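PDB 2QWU: intracellular growth locus, subunit C from Francisella tularensis subsp. tularensis, which is a product of the Francisella pathogenicity island associated with cell invasion and probably with growth inside host cells. Local coordinates for residues E5-Q10 / I18-D23; F37-T42 / L122-K127; Y131-A136 / C194-D199; K154-S159 / I178-L183. The protein carries 2 engineered substitutions. All blocks are in the same frame, centred on the assembly; numbering follows the deposited sequence.

Contact 1 of 4, residues E5-Q10 / I18-D23; sequences EMITRQ and IHVRTD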
loop_
_atom_site.group_PDB
_atom_site.type_symbol
_atom_site.label_atom_id
_atom_site.label_comp_id
_atom_site.label_asym_id
_atom_site.label_seq_id
_atom_site.Cartn_x
_atom_site.Cartn_y
_atom_site.Cartn_z
ATOM N N GLU A 5 1.178 17.138 8.168
ATOM C CA GLU A 5 1.413 15.719 8.363
ATOM C C GLU A 5 0.203 14.880 7.902
ATOM O O GLU A 5 -0.946 15.131 8.315
ATOM C CB GLU A 5 1.602 15.501 9.863
ATOM C CG GLU A 5 0.279 15.792 10.595
ATOM C CD GLU A 5 0.391 16.543 11.894
ATOM O OE1 GLU A 5 0.611 15.891 12.921
ATOM O OE2 GLU A 5 0.233 17.785 11.913
HETATM N N MSE A 6 0.456 13.859 7.096
HETATM C CA MSE A 6 -0.622 12.991 6.664
HETATM C C MSE A 6 -1.322 12.307 7.855
HETATM O O MSE A 6 -2.553 12.191 7.891
HETATM C CB MSE A 6 -0.077 11.963 5.687
HETATM C CG MSE A 6 -1.125 11.033 5.052
HETATM SE SE MSE A 6 -2.042 11.835 3.716
HETATM C CE MSE A 6 -0.942 12.280 2.710
ATOM N N ILE A 7 -0.566 11.835 8.829
ATOM C CA ILE A 7 -1.187 11.227 10.006
ATOM C C ILE A 7 -0.923 12.109 11.222
ATOM O O ILE A 7 0.246 12.346 11.592
ATOM C CB ILE A 7 -0.635 9.857 10.248
ATOM C CG1 ILE A 7 -0.887 8.983 8.992
ATOM C CG2 ILE A 7 -1.319 9.247 11.483
ATOM C CD1 ILE A 7 -0.142 7.645 9.043
ATOM N N THR A 8 -1.996 12.601 11.852
ATOM C CA THR A 8 -1.856 13.499 13.007
ATOM C C THR A 8 -1.793 12.743 14.342
ATOM O O THR A 8 -2.387 11.678 14.488
ATOM C CB THR A 8 -3.079 14.527 13.088
ATOM O OG1 THR A 8 -4.298 13.793 13.342
ATOM C CG2 THR A 8 -3.219 15.298 11.772
ATOM N N ARG A 9 -1.090 13.314 15.321
ATOM C CA ARG A 9 -1.001 12.688 16.637
ATOM C C ARG A 9 -2.409 12.478 17.224
ATOM O O ARG A 9 -2.678 11.453 17.853
ATOM C CB ARG A 9 -0.150 13.546 17.565
ATOM C CG ARG A 9 -0.089 13.011 18.991
ATOM C CD ARG A 9 0.324 11.546 19.044
ATOM N NE ARG A 9 1.607 11.313 18.380
ATOM C CZ ARG A 9 2.200 10.126 18.309
ATOM N NH1 ARG A 9 1.619 9.060 18.860
ATOM N NH2 ARG A 9 3.372 10.013 17.690
ATOM N N GLN A 10 -3.301 13.448 17.016
ATOM C CA GLN A 10 -4.694 13.328 17.473
ATOM C C GLN A 10 -5.373 12.062 16.910
ATOM O O GLN A 10 -6.039 11.340 17.646
ATOM C CB GLN A 10 -5.490 14.567 17.045
ATOM C CG GLN A 10 -7.031 14.403 17.167
ATOM C CD GLN A 10 -7.530 14.389 18.611
ATOM O OE1 GLN A 10 -6.908 14.985 19.513
ATOM N NE2 GLN A 10 -8.675 13.737 18.838
ATOM N N ILE A 18 -7.339 6.197 10.091
ATOM C CA ILE A 18 -6.053 6.680 9.600
ATOM C C ILE A 18 -6.201 6.571 8.101
ATOM O O ILE A 18 -6.719 5.544 7.565
ATOM C CB ILE A 18 -4.887 5.766 10.100
ATOM C CG1 ILE A 18 -4.746 5.904 11.624
ATOM C CG2 ILE A 18 -3.577 6.152 9.432
ATOM C CD1 ILE A 18 -3.630 5.073 12.175
ATOM N N HIS A 19 -5.777 7.612 7.412
ATOM C CA HIS A 19 -5.922 7.651 5.984
ATOM C C HIS A 19 -4.647 8.203 5.368
ATOM O O HIS A 19 -4.111 9.213 5.828
ATOM C CB HIS A 19 -7.113 8.566 5.604
ATOM C CG HIS A 19 -7.428 8.578 4.139
ATOM N ND1 HIS A 19 -7.053 9.601 3.306
ATOM C CD2 HIS A 19 -8.143 7.710 3.382
ATOM C CE1 HIS A 19 -7.533 9.381 2.090
ATOM N NE2 HIS A 19 -8.199 8.246 2.108
ATOM N N VAL A 20 -4.152 7.527 4.350
ATOM C CA VAL A 20 -2.975 8.026 3.651
ATOM C C VAL A 20 -3.301 8.049 2.175
ATOM O O VAL A 20 -3.974 7.150 1.629
ATOM C CB VAL A 20 -1.690 7.153 3.861
ATOM C CG1 VAL A 20 -0.610 7.620 2.852
ATOM C CG2 VAL A 20 -1.152 7.306 5.306
ATOM N N ARG A 21 -2.810 9.059 1.493
ATOM C CA ARG A 21 -3.057 9.155 0.087
ATOM C C ARG A 21 -1.903 9.907 -0.542
ATOM O O ARG A 21 -1.451 10.944 0.002
ATOM C CB ARG A 21 -4.347 9.907 -0.119
ATOM C CG ARG A 21 -4.600 10.416 -1.514
ATOM C CD ARG A 21 -5.389 11.673 -1.332
ATOM N NE ARG A 21 -6.560 11.379 -0.525
ATOM C CZ ARG A 21 -7.761 11.175 -1.046
ATOM N NH1 ARG A 21 -7.914 11.254 -2.367
ATOM N NH2 ARG A 21 -8.788 10.863 -0.263
ATOM N N THR A 22 -1.428 9.399 -1.667
ATOM C CA THR A 22 -0.341 10.037 -2.376
ATOM C C THR A 22 -0.798 10.244 -3.814
ATOM O O THR A 22 -1.866 9.763 -4.216
ATOM C CB THR A 22 0.941 9.115 -2.427
ATOM O OG1 THR A 22 0.744 8.057 -3.386
ATOM C CG2 THR A 22 1.195 8.492 -1.048
ATOM N N ASP A 23 -0.000 10.968 -4.594
ATOM C CA ASP A 23 -0.293 11.105 -6.028
ATOM C C ASP A 23 -0.116 9.685 -6.662
ATOM O O ASP A 23 0.715 8.899 -6.212
ATOM C CB ASP A 23 0.684 12.096 -6.642
ATOM C CG ASP A 23 0.320 13.531 -6.318
ATOM O OD1 ASP A 23 -0.847 13.764 -5.880
ATOM O OD2 ASP A 23 1.187 14.427 -6.503
HETATM O O HOH W 1 -4.737 10.557 7.897
#
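Two first torsions turn Met-6 and Ile-7 onto strand 18-21. In Met-6, present as selenomethionine, CG stands anti to the backbone N (chi1 -175°) and meets Val-20 CG2 at 3.7 Å, while a bend at chi2 (78°) carries SE onward until it lies 3.6 Å from Arg-21 N. In Ile-7 it is CG1 that stands anti to the carbonyl carbon (chi1 -58°), and CD1 continues the extended branch. CD1 reaches Ile-18 CG2 at 3.8 Å and Val-20 CG2 at 3.9 Å. Val-20 thus offers one methyl to both neighbours: the Met-6 chain crosses Val-20 at about a right angle, and the Ile-7 branch runs obliquely to it.

The example illustrates how a segment can lie on a strand without joining its sheet. No direct hydrogen bond passes between the segments. Instead a water sits between two carbonyls, 2.7 Å from Met-6 O and 2.5 Å from His-19 O, although how its protons are shared among nearby acceptors is unsettled. Apolar carbons therefore carry most of the meeting, with polar backbone atoms joined through solvent.

The surroundings place the pair in the fold. Strand 18-21 is backbone-bonded to strand 71-79, Ile-18 pairing with Ile-78 and Val-20 with Met-76. Met-140 packs on Met-6 and Val-20 alike, and Ile-141 packs on Ile-7. Just beyond, Thr-8 takes the N-cap position of helix 9-14, so the N-terminal segment passes over the strand and then enters that helix directly.

Contact 2 of 4, residues F37-T42 / L122-K127; sequences FIDSLT and LGNSNK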
loop_
_atom_site.group_PDB
_atom_site.type_symbol
_atom_site.label_atom_id
_atom_site.label_comp_id
_atom_site.label_asym_id
_atom_site.label_seq_id
_atom_site.Cartn_x
_atom_site.Cartn_y
_atom_site.Cartn_z
ATOM N N PHE A 37 5.852 2.629 -1.279
ATOM C CA PHE A 37 5.906 1.515 -2.156
ATOM C C PHE A 37 6.474 0.307 -1.402
ATOM O O PHE A 37 7.077 0.454 -0.317
ATOM C CB PHE A 37 6.697 1.873 -3.424
ATOM C CG PHE A 37 8.145 2.336 -3.161
ATOM C CD1 PHE A 37 9.161 1.399 -2.997
ATOM C CD2 PHE A 37 8.462 3.702 -3.119
ATOM C CE1 PHE A 37 10.527 1.820 -2.796
ATOM C CE2 PHE A 37 9.813 4.148 -2.933
ATOM C CZ PHE A 37 10.849 3.165 -2.772
ATOM N N ILE A 38 6.219 -0.873 -1.958
ATOM C CA ILE A 38 6.650 -2.103 -1.299
ATOM C C ILE A 38 7.494 -2.976 -2.218
ATOM O O ILE A 38 7.259 -3.049 -3.419
ATOM C CB ILE A 38 5.430 -2.883 -0.777
ATOM C CG1 ILE A 38 4.398 -3.075 -1.915
ATOM C CG2 ILE A 38 4.801 -2.138 0.424
ATOM C CD1 ILE A 38 3.172 -3.933 -1.513
ATOM N N ASP A 39 8.465 -3.695 -1.647
ATOM C CA ASP A 39 9.395 -4.456 -2.491
ATOM C C ASP A 39 8.907 -5.818 -2.948
ATOM O O ASP A 39 9.571 -6.475 -3.787
ATOM C CB ASP A 39 10.803 -4.539 -1.826
ATOM C CG ASP A 39 10.822 -5.384 -0.580
ATOM O OD1 ASP A 39 9.773 -5.955 -0.223
ATOM O OD2 ASP A 39 11.931 -5.505 0.059
ATOM N N SER A 40 7.740 -6.218 -2.466
ATOM C CA SER A 40 7.123 -7.452 -2.917
ATOM C C SER A 40 5.629 -7.379 -2.649
ATOM O O SER A 40 5.193 -6.606 -1.803
ATOM C CB SER A 40 7.735 -8.678 -2.243
ATOM O OG SER A 40 7.287 -8.796 -0.919
ATOM N N LEU A 41 4.849 -8.163 -3.387
ATOM C CA LEU A 41 3.433 -8.194 -3.220
ATOM C C LEU A 41 2.893 -9.521 -3.762
ATOM O O LEU A 41 3.166 -9.913 -4.898
ATOM C CB LEU A 41 2.747 -7.029 -4.000
ATOM C CG LEU A 41 1.199 -7.085 -4.063
ATOM C CD1 LEU A 41 0.579 -6.882 -2.713
ATOM C CD2 LEU A 41 0.713 -6.032 -5.085
ATOM N N THR A 42 2.139 -10.204 -2.926
ATOM C CA THR A 42 1.468 -11.417 -3.339
ATOM C C THR A 42 -0.019 -11.253 -3.153
ATOM O O THR A 42 -0.456 -10.819 -2.102
ATOM C CB THR A 42 1.948 -12.608 -2.530
ATOM O OG1 THR A 42 3.358 -12.667 -2.685
ATOM C CG2 THR A 42 1.296 -13.952 -3.062
ATOM N N LEU A 122 1.973 -7.937 1.892
ATOM C CA LEU A 122 2.817 -6.832 1.460
ATOM C C LEU A 122 4.249 -7.086 1.912
ATOM O O LEU A 122 4.455 -7.625 3.015
ATOM C CB LEU A 122 2.346 -5.523 2.107
ATOM C CG LEU A 122 0.857 -5.181 2.049
ATOM C CD1 LEU A 122 0.621 -3.729 2.563
ATOM C CD2 LEU A 122 0.377 -5.329 0.624
ATOM N N GLY A 123 5.201 -6.693 1.081
ATOM C CA GLY A 123 6.608 -6.849 1.410
ATOM C C GLY A 123 7.076 -5.661 2.242
ATOM O O GLY A 123 6.269 -5.001 2.889
ATOM N N ASN A 124 8.375 -5.376 2.223
ATOM C CA ASN A 124 8.927 -4.269 2.995
ATOM C C ASN A 124 8.572 -2.943 2.344
ATOM O O ASN A 124 8.800 -2.743 1.138
ATOM C CB ASN A 124 10.450 -4.365 3.037
ATOM C CG ASN A 124 10.908 -5.633 3.723
ATOM O OD1 ASN A 124 10.475 -5.916 4.867
ATOM N ND2 ASN A 124 11.754 -6.404 3.049
ATOM N N SER A 125 8.030 -2.039 3.144
ATOM C CA SER A 125 7.745 -0.711 2.606
ATOM C C SER A 125 8.967 0.196 2.748
ATOM O O SER A 125 9.893 -0.061 3.544
ATOM C CB SER A 125 6.501 -0.106 3.309
ATOM O OG SER A 125 6.572 -0.111 4.710
ATOM N N ASN A 126 8.994 1.249 1.951
ATOM C CA ASN A 126 10.109 2.216 1.987
ATOM C C ASN A 126 10.153 3.022 3.276
ATOM O O ASN A 126 9.143 3.277 3.928
ATOM C CB ASN A 126 10.077 3.151 0.760
ATOM C CG ASN A 126 8.813 4.032 0.707
ATOM O OD1 ASN A 126 7.699 3.547 0.817
ATOM N ND2 ASN A 126 9.012 5.329 0.523
ATOM N N LYS A 127 11.352 3.422 3.656
ATOM C CA LYS A 127 11.509 4.145 4.921
ATOM C C LYS A 127 11.357 5.650 4.777
ATOM O O LYS A 127 11.044 6.307 5.750
ATOM C CB LYS A 127 12.881 3.813 5.531
ATOM C CG LYS A 127 12.997 2.305 5.882
ATOM C CD LYS A 127 14.352 1.899 6.500
ATOM C CE LYS A 127 14.459 0.377 6.691
ATOM N NZ LYS A 127 13.200 -0.225 7.215
#
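Segments 37-42 and 122-127 run antiparallel, Leu-41 and Leu-122 facing as a non-hydrogen-bonded pair and Ile-38 bridging to Ser-125, with Asn-126 N to Phe-37 O, Asp-39 N to Asn-124 O and Gly-123 N to Ser-40 O as backbone bonds.

Two side chains extend this pairing. Asn-126 OD1 accepts Phe-37 N at 2.9 Å, the donor standing above its carbonyl plane. The same amide lies nearly parallel to the Phe-37 ring (planes 13° apart), and Asn-126 CB sits over one face toward the rim, a CH-pi contact 3.8 Å from the ring centroid. Asp-39 receives two bonds from Asn-124: OD1 takes backbone N at 2.9 Å from above the carboxylate plane, and OD2 takes ND2 at 3.1 Å on its syn side. Among the apolar side chains, Leu-122 CD2 touches both Leu-41 CD1 (3.7 Å) and Ile-38 CD1 (3.8 Å). Gly-123, lacking a side chain, lets Ser-40 OG come within 3.1 Å of its CA.

Asn-126 is gripped at both amide ends, since ND2 also bonds Asp-56 OD1 and Arg-35 O, which fixes its rotation. The principle is that side-chain amides and carboxylates can continue strand pairing where regular structure stops; bonds to both Asp-39 oxygens would tend to stabilise its charge.

Contact 3 of 4, residues Y131-A136 / C194-D199; sequences YKTDEA and CAASTD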
loop_
_atom_site.group_PDB
_atom_site.type_symbol
_atom_site.label_atom_id
_atom_site.label_comp_id
_atom_site.label_asym_id
_atom_site.label_seq_id
_atom_site.Cartn_x
_atom_site.Cartn_y
_atom_site.Cartn_z
ATOM N N TYR A 131 8.400 13.894 3.841
ATOM C CA TYR A 131 9.402 14.856 4.332
ATOM C C TYR A 131 8.763 15.622 5.515
ATOM O O TYR A 131 7.794 16.364 5.372
ATOM C CB TYR A 131 9.857 15.795 3.191
ATOM C CG TYR A 131 11.051 16.635 3.574
ATOM C CD1 TYR A 131 12.252 16.020 3.900
ATOM C CD2 TYR A 131 10.985 18.024 3.562
ATOM C CE1 TYR A 131 13.402 16.773 4.204
ATOM C CE2 TYR A 131 12.133 18.811 3.869
ATOM C CZ TYR A 131 13.325 18.154 4.179
ATOM O OH TYR A 131 14.481 18.842 4.483
ATOM N N LYS A 132 9.314 15.398 6.689
ATOM C CA LYS A 132 8.774 15.933 7.923
ATOM C C LYS A 132 9.072 17.394 8.221
ATOM O O LYS A 132 9.909 18.016 7.568
ATOM C CB LYS A 132 9.221 15.028 9.080
ATOM C CG LYS A 132 8.955 13.542 8.848
ATOM C CD LYS A 132 7.433 13.230 8.811
ATOM C CE LYS A 132 7.207 11.723 8.703
ATOM N NZ LYS A 132 5.791 11.392 9.058
ATOM N N THR A 133 8.353 17.932 9.224
ATOM C CA THR A 133 8.501 19.353 9.538
ATOM C C THR A 133 9.856 19.716 10.087
ATOM O O THR A 133 10.206 20.892 10.097
ATOM C CB THR A 133 7.373 19.849 10.502
ATOM O OG1 THR A 133 7.342 19.062 11.703
ATOM C CG2 THR A 133 5.970 19.733 9.750
ATOM N N ASP A 134 10.591 18.719 10.586
ATOM C CA ASP A 134 11.917 18.981 11.092
ATOM C C ASP A 134 13.037 18.726 10.064
ATOM O O ASP A 134 14.212 18.522 10.418
ATOM C CB ASP A 134 12.141 18.218 12.415
ATOM C CG ASP A 134 12.056 16.692 12.264
ATOM O OD1 ASP A 134 11.484 16.193 11.258
ATOM O OD2 ASP A 134 12.543 15.997 13.191
ATOM N N GLU A 135 12.652 18.735 8.788
ATOM C CA GLU A 135 13.567 18.612 7.654
ATOM C C GLU A 135 14.361 17.321 7.558
ATOM O O GLU A 135 15.579 17.306 7.313
ATOM C CB GLU A 135 14.522 19.823 7.629
ATOM C CG GLU A 135 13.763 21.142 7.678
ATOM C CD GLU A 135 14.603 22.336 7.262
ATOM O OE1 GLU A 135 15.780 22.435 7.705
ATOM O OE2 GLU A 135 14.064 23.185 6.500
ATOM N N ALA A 136 13.644 16.229 7.722
ATOM C CA ALA A 136 14.215 14.894 7.621
ATOM C C ALA A 136 13.039 14.049 7.119
ATOM O O ALA A 136 11.881 14.372 7.391
ATOM C CB ALA A 136 14.648 14.405 8.989
ATOM N N CYS A 194 4.157 10.910 12.717
ATOM C CA CYS A 194 3.316 12.072 12.471
ATOM C C CYS A 194 4.045 13.273 11.901
ATOM O O CYS A 194 4.830 13.078 10.963
ATOM C CB CYS A 194 2.527 12.385 13.754
ATOM S SG CYS A 194 1.554 10.904 14.296
ATOM N N ALA A 195 3.823 14.482 12.449
ATOM C CA ALA A 195 4.378 15.702 11.861
ATOM C C ALA A 195 5.886 15.757 11.640
ATOM O O ALA A 195 6.368 16.019 10.524
ATOM C CB ALA A 195 3.926 16.948 12.723
ATOM N N ALA A 196 6.598 15.554 12.726
ATOM C CA ALA A 196 8.037 15.613 12.711
ATOM C C ALA A 196 8.611 14.193 12.738
ATOM O O ALA A 196 7.878 13.237 13.051
ATOM C CB ALA A 196 8.479 16.445 13.912
ATOM N N SER A 197 9.886 14.049 12.370
ATOM C CA SER A 197 10.545 12.744 12.348
ATOM C C SER A 197 10.671 12.126 13.734
ATOM O O SER A 197 10.844 10.923 13.851
ATOM C CB SER A 197 11.949 12.823 11.710
ATOM O OG SER A 197 12.825 13.544 12.565
ATOM N N THR A 198 10.563 12.951 14.779
ATOM C CA THR A 198 10.644 12.458 16.154
ATOM C C THR A 198 9.203 12.168 16.695
ATOM O O THR A 198 9.008 11.935 17.894
ATOM C CB THR A 198 11.293 13.554 17.029
ATOM O OG1 THR A 198 10.528 14.760 16.896
ATOM C CG2 THR A 198 12.745 13.845 16.560
ATOM N N ASP A 199 8.187 12.177 15.820
ATOM C CA ASP A 199 6.799 11.946 16.271
ATOM C C ASP A 199 6.344 10.507 15.986
ATOM O O ASP A 199 5.215 10.264 15.481
ATOM C CB ASP A 199 5.830 12.913 15.576
ATOM C CG ASP A 199 5.872 14.319 16.152
ATOM O OD1 ASP A 199 6.083 14.452 17.381
ATOM O OD2 ASP A 199 5.657 15.279 15.378
HETATM O O HOH W 2 11.813 16.993 15.754
#
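Lys-132 runs along the backbone of segment 194-199 and meets it nearly atom by atom. Its CB lies 3.3 Å from Ala-195 O, and CG is 3.7 Å from Ser-197 N. A bend at chi2 (-67°) sets CD 3.4 Å from Cys-194 O, with Ala-195 O equally near. CE follows the same Cys-194 carbonyl, and NZ ends on it: NZ donates to Cys-194 O at 2.7 Å, in the carbonyl plane. The ammonium also makes a salt bridge with Glu-130 and a bond to Ile-139 O, which would be expected to offset the charge of this buried lysine.

Next along the chain, Thr-133 N donates to Ala-195 O at 3.0 Å, almost straight (170°). Asp-134, two residues after Lys-132 in the same turn, supplies acceptors. Its OD1 takes Ser-197 N at 2.9 Å from above the carboxylate plane, whereas OD2 accepts Ser-197 OG at 2.5 Å on its syn lone pair. A water joins OD2 to Thr-198 OG1.

This is a worked case of two hairpin ends docking through polar groups. Residues 132-135 form a type I turn with Glu-135 as a G1 beta bulge, tipping hairpin 130-131/137-138, and Ala-196 to Asp-199 form the type I turn between strands 189-193 and 200-204.

Contact 4 of 4, residues K154-S159 / I178-L183; sequences KAFSIS and ISIDGL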
loop_
_atom_site.group_PDB
_atom_site.type_symbol
_atom_site.label_atom_id
_atom_site.label_comp_id
_atom_site.label_asym_id
_atom_site.label_seq_id
_atom_site.Cartn_x
_atom_site.Cartn_y
_atom_site.Cartn_z
ATOM N N LYS A 154 -19.076 -11.004 0.904
ATOM C CA LYS A 154 -20.013 -9.915 0.655
ATOM C C LYS A 154 -19.459 -8.509 0.865
ATOM O O LYS A 154 -19.833 -7.569 0.145
ATOM C CB LYS A 154 -21.274 -10.126 1.492
ATOM C CG LYS A 154 -22.381 -10.748 0.677
ATOM C CD LYS A 154 -23.270 -11.615 1.543
ATOM C CE LYS A 154 -24.385 -12.274 0.724
ATOM N NZ LYS A 154 -25.244 -13.083 1.631
ATOM N N ALA A 155 -18.564 -8.360 1.836
ATOM C CA ALA A 155 -17.984 -7.045 2.141
ATOM C C ALA A 155 -16.854 -6.652 1.154
ATOM O O ALA A 155 -16.555 -5.474 0.953
ATOM C CB ALA A 155 -17.410 -7.061 3.579
ATOM N N PHE A 156 -16.259 -7.657 0.536
ATOM C CA PHE A 156 -15.126 -7.480 -0.366
ATOM C C PHE A 156 -15.423 -6.948 -1.751
ATOM O O PHE A 156 -16.466 -7.265 -2.363
ATOM C CB PHE A 156 -14.407 -8.824 -0.479
ATOM C CG PHE A 156 -13.186 -8.774 -1.301
ATOM C CD1 PHE A 156 -11.968 -8.445 -0.716
ATOM C CD2 PHE A 156 -13.228 -9.136 -2.655
ATOM C CE1 PHE A 156 -10.810 -8.495 -1.471
ATOM C CE2 PHE A 156 -12.055 -9.180 -3.421
ATOM C CZ PHE A 156 -10.858 -8.865 -2.825
ATOM N N SER A 157 -14.532 -6.088 -2.240
ATOM C CA SER A 157 -14.669 -5.529 -3.578
ATOM C C SER A 157 -13.275 -5.328 -4.174
ATOM O O SER A 157 -12.361 -4.977 -3.452
ATOM C CB SER A 157 -15.402 -4.192 -3.505
ATOM O OG SER A 157 -15.606 -3.673 -4.794
ATOM N N ILE A 158 -13.095 -5.583 -5.468
ATOM C CA ILE A 158 -11.801 -5.355 -6.070
ATOM C C ILE A 158 -11.969 -4.886 -7.480
ATOM O O ILE A 158 -12.897 -5.298 -8.195
ATOM C CB ILE A 158 -10.870 -6.635 -6.051
ATOM C CG1 ILE A 158 -9.463 -6.287 -6.611
ATOM C CG2 ILE A 158 -11.458 -7.736 -6.949
ATOM C CD1 ILE A 158 -8.396 -7.434 -6.429
ATOM N N SER A 159 -11.145 -3.939 -7.886
ATOM C CA SER A 159 -11.203 -3.535 -9.282
ATOM C C SER A 159 -9.767 -3.339 -9.724
ATOM O O SER A 159 -8.925 -2.947 -8.905
ATOM C CB SER A 159 -11.965 -2.248 -9.471
ATOM O OG SER A 159 -11.330 -1.173 -8.798
ATOM N N ILE A 178 -5.072 -1.049 -8.589
ATOM C CA ILE A 178 -5.849 -2.117 -7.942
ATOM C C ILE A 178 -6.465 -1.527 -6.697
ATOM O O ILE A 178 -5.757 -1.110 -5.766
ATOM C CB ILE A 178 -4.923 -3.331 -7.530
ATOM C CG1 ILE A 178 -4.206 -3.859 -8.766
ATOM C CG2 ILE A 178 -5.688 -4.356 -6.794
ATOM C CD1 ILE A 178 -3.175 -4.984 -8.357
ATOM N N SER A 179 -7.795 -1.456 -6.689
ATOM C CA SER A 179 -8.539 -0.881 -5.540
ATOM C C SER A 179 -9.246 -1.991 -4.844
ATOM O O SER A 179 -10.049 -2.666 -5.455
ATOM C CB SER A 179 -9.605 0.154 -5.995
ATOM O OG SER A 179 -9.003 1.185 -6.762
ATOM N N ILE A 180 -8.960 -2.167 -3.558
ATOM C CA ILE A 180 -9.538 -3.278 -2.804
ATOM C C ILE A 180 -10.230 -2.730 -1.576
ATOM O O ILE A 180 -9.681 -1.868 -0.874
ATOM C CB ILE A 180 -8.438 -4.264 -2.322
ATOM C CG1 ILE A 180 -7.438 -4.487 -3.460
ATOM C CG2 ILE A 180 -9.107 -5.587 -1.876
ATOM C CD1 ILE A 180 -6.204 -5.288 -3.012
ATOM N N ASP A 181 -11.447 -3.220 -1.304
ATOM C CA ASP A 181 -12.199 -2.742 -0.135
ATOM C C ASP A 181 -12.679 -3.975 0.635
ATOM O O ASP A 181 -12.676 -5.074 0.111
ATOM C CB ASP A 181 -13.455 -1.936 -0.566
ATOM C CG ASP A 181 -13.124 -0.660 -1.349
ATOM O OD1 ASP A 181 -12.598 0.338 -0.762
ATOM O OD2 ASP A 181 -13.403 -0.653 -2.579
ATOM N N GLY A 182 -13.051 -3.769 1.892
ATOM C CA GLY A 182 -13.564 -4.834 2.750
ATOM C C GLY A 182 -12.533 -5.837 3.248
ATOM O O GLY A 182 -12.800 -7.050 3.313
ATOM N N LEU A 183 -11.344 -5.347 3.570
ATOM C CA LEU A 183 -10.269 -6.197 4.044
ATOM C C LEU A 183 -10.105 -5.991 5.543
ATOM O O LEU A 183 -10.617 -5.057 6.097
ATOM C CB LEU A 183 -8.944 -5.774 3.367
ATOM C CG LEU A 183 -8.797 -6.005 1.862
ATOM C CD1 LEU A 183 -7.495 -5.322 1.327
ATOM C CD2 LEU A 183 -8.754 -7.520 1.619
HETATM O O HOH W 3 -8.971 0.425 -9.631
#
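Strands 157-159 and 178-181 exemplify regular antiparallel pairing, their axes 4.7 Å apart and 175° from one another. Backbone hydrogen bonds come first: Ser-157 and Asp-181 exchange two, as do Ser-159 and Ser-179. Between them Ile-158 faces Ile-180 as a non-hydrogen-bonded pair, where the weaker CA-H...O contacts fill in, among them Ile-158 CA to Ser-179 O at 3.3 Å.

Apolar contacts occupy the face bearing Ile-158 and Ile-180. The Phe-156 ring, its CG anti to the backbone N (chi1 -176°), brings CE1 to 3.4 Å from Ile-180 CG2. Leu-183 lies beside Phe-156, pointing the same way, and its CD2 meets CE1 at the ring edge at 3.8 Å. Ile-158 lies alongside both isoleucines, its CD1 4.1 Å from Ile-178 CG2 and its CG1 4.2 Å from Ile-180 CG1.

Polar side chains share the other face. A water bridges Ser-159 OG and Ser-179 OG, 3.0 Å from each, while Ser-159 OG also rests 3.5 Å from Ser-179 CB.

Gly-182, with positive phi, turns a corner and brings CA close to Ala-155 O. Around this hairpin, strand 173-184 pairs on its second edge with strand 86-96, Ile-178 bonding Leu-91 and Ile-180 bonding Ile-89. Past the corner Leu-183 packs on Leu-148 of strand 147-150, and Phe-156 reaches Val-107 and Leu-111 of helix 97-114.

How the contacts relate
Contacts 1, 2 and 4 all reach one large antiparallel sheet, yet at separate places: the centre of contact 2 lies about 19 Å from that of contact 1 and about 20 Å from that of contact 4. Contact 3 stands outside that sheet, about 32 Å from contact 4 between centres, on the opposite side of the chain's centre. It does touch contact 1, with centres about 13 Å apart; Ile-7 O packs on Cys-194 CB at 3.1 Å and Glu-5 CB on Ala-195 CA at 3.4 Å. Along the sequence, contact 4 is nested within the loop that contact 3 closes. No active site or ligand is identified, so the relations are those of fold alone.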